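Local coordinates for protein AvGluR1 ligand binding domain (Adineta vaga, PDB 4IO3) that binds the amino acids glutamate and aspartate as the ligand-binding domain of a receptor that probably works as a ligand-gated ion channel, at residues N105-L110 with F178-T183. Sequence-based numbering, arbitrary orientation.
Sequences NSMRIL and FMDIGT. With ASP (aspartic acid), chain C.
M107 and I109 meet F178 on one face of an antiparallel strand pair, M107 SD lying 4.2 Å from F178 CB and I109 CG1 reaching the ring obliquely; F202 stacks edge-to-face with this ring. On the other face L110 CD2 touches M179 SD at 3.9 Å, under helix 162-170, and I181 CD1 packs against CD of R108, whose guanidinium bonds to the G199 carbonyl. Between the faces R108 and M179 form a hydrogen-bonded pair, and I181 N donates to S106 O (2.8 Å), carrying the pairing into helix 181-190. At the polar edge N105, its CG anti to its own N (chi1 -178°), brings ND2 3.0 Å from D180 OD1, above the plane of the carboxylate and nearly perpendicular to it. ND2 also bonds to S205 OG, and N105 OD1 accepts a hydrogen bond from a water that in turn accepts one from G182 N. An alanine here would remove the bond to D180 OD1 and the water bridge to G182, and D180 would probably be freer to turn. D180, a ligand-binding residue ending strand 176-180 just before the helix, lies in the clamshell cleft typical of glutamate-receptor ligand-binding domains; its OD2 accepts from the amino N of the bound aspartate at 2.7 Å. One carboxylate oxygen is thus steadied by second-shell N105 while the other receives the amino group, a pairing the negative charge of the D180 carboxylate would probably favour.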
loop_
_atom_site.group_PDB
_atom_site.type_symbol
_atom_site.label_atom_id
_atom_site.label_comp_id
_atom_site.label_asym_id
_atom_site.label_seq_id
_atom_site.Cartn_x
_atom_site.Cartn_y
_atom_site.Cartn_z
ATOM N N ASN A 105 -5.724 -2.738 -2.463
ATOM C CA ASN A 105 -6.648 -3.442 -3.350
ATOM C C ASN A 105 -6.408 -4.924 -3.197
ATOM O O ASN A 105 -5.370 -5.351 -2.701
ATOM C CB ASN A 105 -6.456 -3.028 -4.823
ATOM C CG ASN A 105 -7.447 -3.711 -5.779
ATOM O OD1 ASN A 105 -8.676 -3.600 -5.606
ATOM N ND2 ASN A 105 -6.923 -4.422 -6.782
ATOM N N SER A 106 -7.409 -5.694 -3.578
ATOM C CA SER A 106 -7.274 -7.130 -3.733
ATOM C C SER A 106 -8.427 -7.512 -4.628
ATOM O O SER A 106 -9.308 -6.679 -4.893
ATOM C CB SER A 106 -7.379 -7.860 -2.389
ATOM O OG SER A 106 -8.582 -7.520 -1.703
ATOM N N MET A 107 -8.472 -8.765 -5.046
ATOM C CA MET A 107 -9.577 -9.246 -5.877
ATOM C C MET A 107 -10.404 -10.279 -5.175
ATOM O O MET A 107 -9.930 -10.925 -4.242
ATOM C CB MET A 107 -9.079 -9.827 -7.209
ATOM C CG MET A 107 -8.472 -8.764 -8.127
ATOM S SD MET A 107 -8.092 -9.358 -9.785
ATOM C CE MET A 107 -6.556 -10.242 -9.456
ATOM N N ARG A 108 -11.644 -10.424 -5.639
ATOM C CA ARG A 108 -12.509 -11.503 -5.190
ATOM C C ARG A 108 -13.161 -12.206 -6.365
ATOM O O ARG A 108 -13.194 -11.674 -7.477
ATOM C CB ARG A 108 -13.546 -10.932 -4.219
ATOM C CG ARG A 108 -12.825 -10.366 -2.983
ATOM C CD ARG A 108 -13.624 -10.429 -1.734
ATOM N NE ARG A 108 -14.115 -11.764 -1.416
ATOM C CZ ARG A 108 -15.196 -11.992 -0.683
ATOM N NH1 ARG A 108 -15.894 -10.961 -0.200
ATOM N NH2 ARG A 108 -15.583 -13.231 -0.431
ATOM N N ILE A 109 -13.638 -13.425 -6.121
ATOM C CA ILE A 109 -14.408 -14.162 -7.102
ATOM C C ILE A 109 -15.844 -13.642 -7.113
ATOM O O ILE A 109 -16.469 -13.548 -6.073
ATOM C CB ILE A 109 -14.367 -15.694 -6.795
ATOM C CG1 ILE A 109 -12.927 -16.200 -6.875
ATOM C CG2 ILE A 109 -15.214 -16.465 -7.773
ATOM C CD1 ILE A 109 -12.737 -17.583 -6.306
ATOM N N LEU A 110 -16.322 -13.268 -8.296
ATOM C CA LEU A 110 -17.679 -12.823 -8.532
ATOM C C LEU A 110 -18.498 -13.930 -9.182
ATOM O O LEU A 110 -18.044 -14.544 -10.141
ATOM C CB LEU A 110 -17.645 -11.628 -9.469
ATOM C CG LEU A 110 -18.980 -11.009 -9.870
ATOM C CD1 LEU A 110 -19.623 -10.338 -8.664
ATOM C CD2 LEU A 110 -18.766 -9.965 -10.963
ATOM N N PHE A 178 -13.359 -12.571 -11.954
ATOM C CA PHE A 178 -12.616 -11.872 -10.892
ATOM C C PHE A 178 -12.928 -10.391 -10.918
ATOM O O PHE A 178 -13.079 -9.804 -11.987
ATOM C CB PHE A 178 -11.104 -11.993 -11.105
ATOM C CG PHE A 178 -10.571 -13.398 -11.186
ATOM C CD1 PHE A 178 -11.238 -14.472 -10.641
ATOM C CD2 PHE A 178 -9.332 -13.613 -11.782
ATOM C CE1 PHE A 178 -10.701 -15.759 -10.727
ATOM C CE2 PHE A 178 -8.786 -14.871 -11.867
ATOM C CZ PHE A 178 -9.456 -15.954 -11.345
ATOM N N MET A 179 -12.954 -9.759 -9.750
ATOM C CA MET A 179 -13.171 -8.330 -9.691
ATOM C C MET A 179 -12.423 -7.729 -8.522
ATOM O O MET A 179 -12.348 -8.336 -7.468
ATOM C CB MET A 179 -14.678 -8.093 -9.539
ATOM C CG MET A 179 -15.150 -6.760 -9.947
ATOM S SD MET A 179 -16.963 -6.648 -10.012
ATOM C CE MET A 179 -16.972 -4.872 -10.212
ATOM N N ASP A 180 -11.928 -6.504 -8.680
ATOM C CA ASP A 180 -11.361 -5.761 -7.563
ATOM C C ASP A 180 -12.393 -5.605 -6.433
ATOM O O ASP A 180 -13.571 -5.360 -6.688
ATOM C CB ASP A 180 -10.961 -4.348 -8.003
ATOM C CG ASP A 180 -9.786 -4.308 -8.968
ATOM O OD1 ASP A 180 -8.890 -5.192 -8.956
ATOM O OD2 ASP A 180 -9.727 -3.315 -9.736
ATOM N N ILE A 181 -11.931 -5.676 -5.194
ATOM C CA ILE A 181 -12.836 -5.743 -4.056
ATOM C C ILE A 181 -13.697 -4.495 -3.839
ATOM O O ILE A 181 -14.869 -4.609 -3.522
ATOM C CB ILE A 181 -12.041 -6.084 -2.777
ATOM C CG1 ILE A 181 -12.978 -6.387 -1.606
ATOM C CG2 ILE A 181 -11.079 -4.989 -2.423
ATOM C CD1 ILE A 181 -12.234 -7.084 -0.430
ATOM N N GLY A 182 -13.138 -3.299 -4.026
ATOM C CA GLY A 182 -13.902 -2.078 -3.811
ATOM C C GLY A 182 -15.117 -1.956 -4.700
ATOM O O GLY A 182 -16.242 -1.792 -4.223
ATOM N N THR A 183 -14.906 -2.067 -6.005
ATOM C CA THR A 183 -16.016 -2.041 -6.953
ATOM C C THR A 183 -16.891 -3.305 -6.889
ATOM O O THR A 183 -18.105 -3.245 -7.124
ATOM C CB THR A 183 -15.508 -1.776 -8.401
ATOM O OG1 THR A 183 -14.480 -2.728 -8.732
ATOM C CG2 THR A 183 -14.964 -0.365 -8.507
HETATM N N ASP C . -7.775 -2.571 -11.391
HETATM C CA ASP C . -7.774 -3.299 -12.686
HETATM C C ASP C . -6.583 -2.896 -13.518
HETATM O O ASP C . -5.899 -1.866 -13.252
HETATM C CB ASP C . -9.052 -3.024 -13.502
HETATM C CG ASP C . -10.235 -3.833 -13.028
HETATM O OD1 ASP C . -11.397 -3.327 -13.140
HETATM O OD2 ASP C . -10.024 -4.979 -12.557
HETATM O OXT ASP C . -6.287 -3.596 -14.497
HETATM O O HOH W 1 -10.544 -2.073 -4.625
#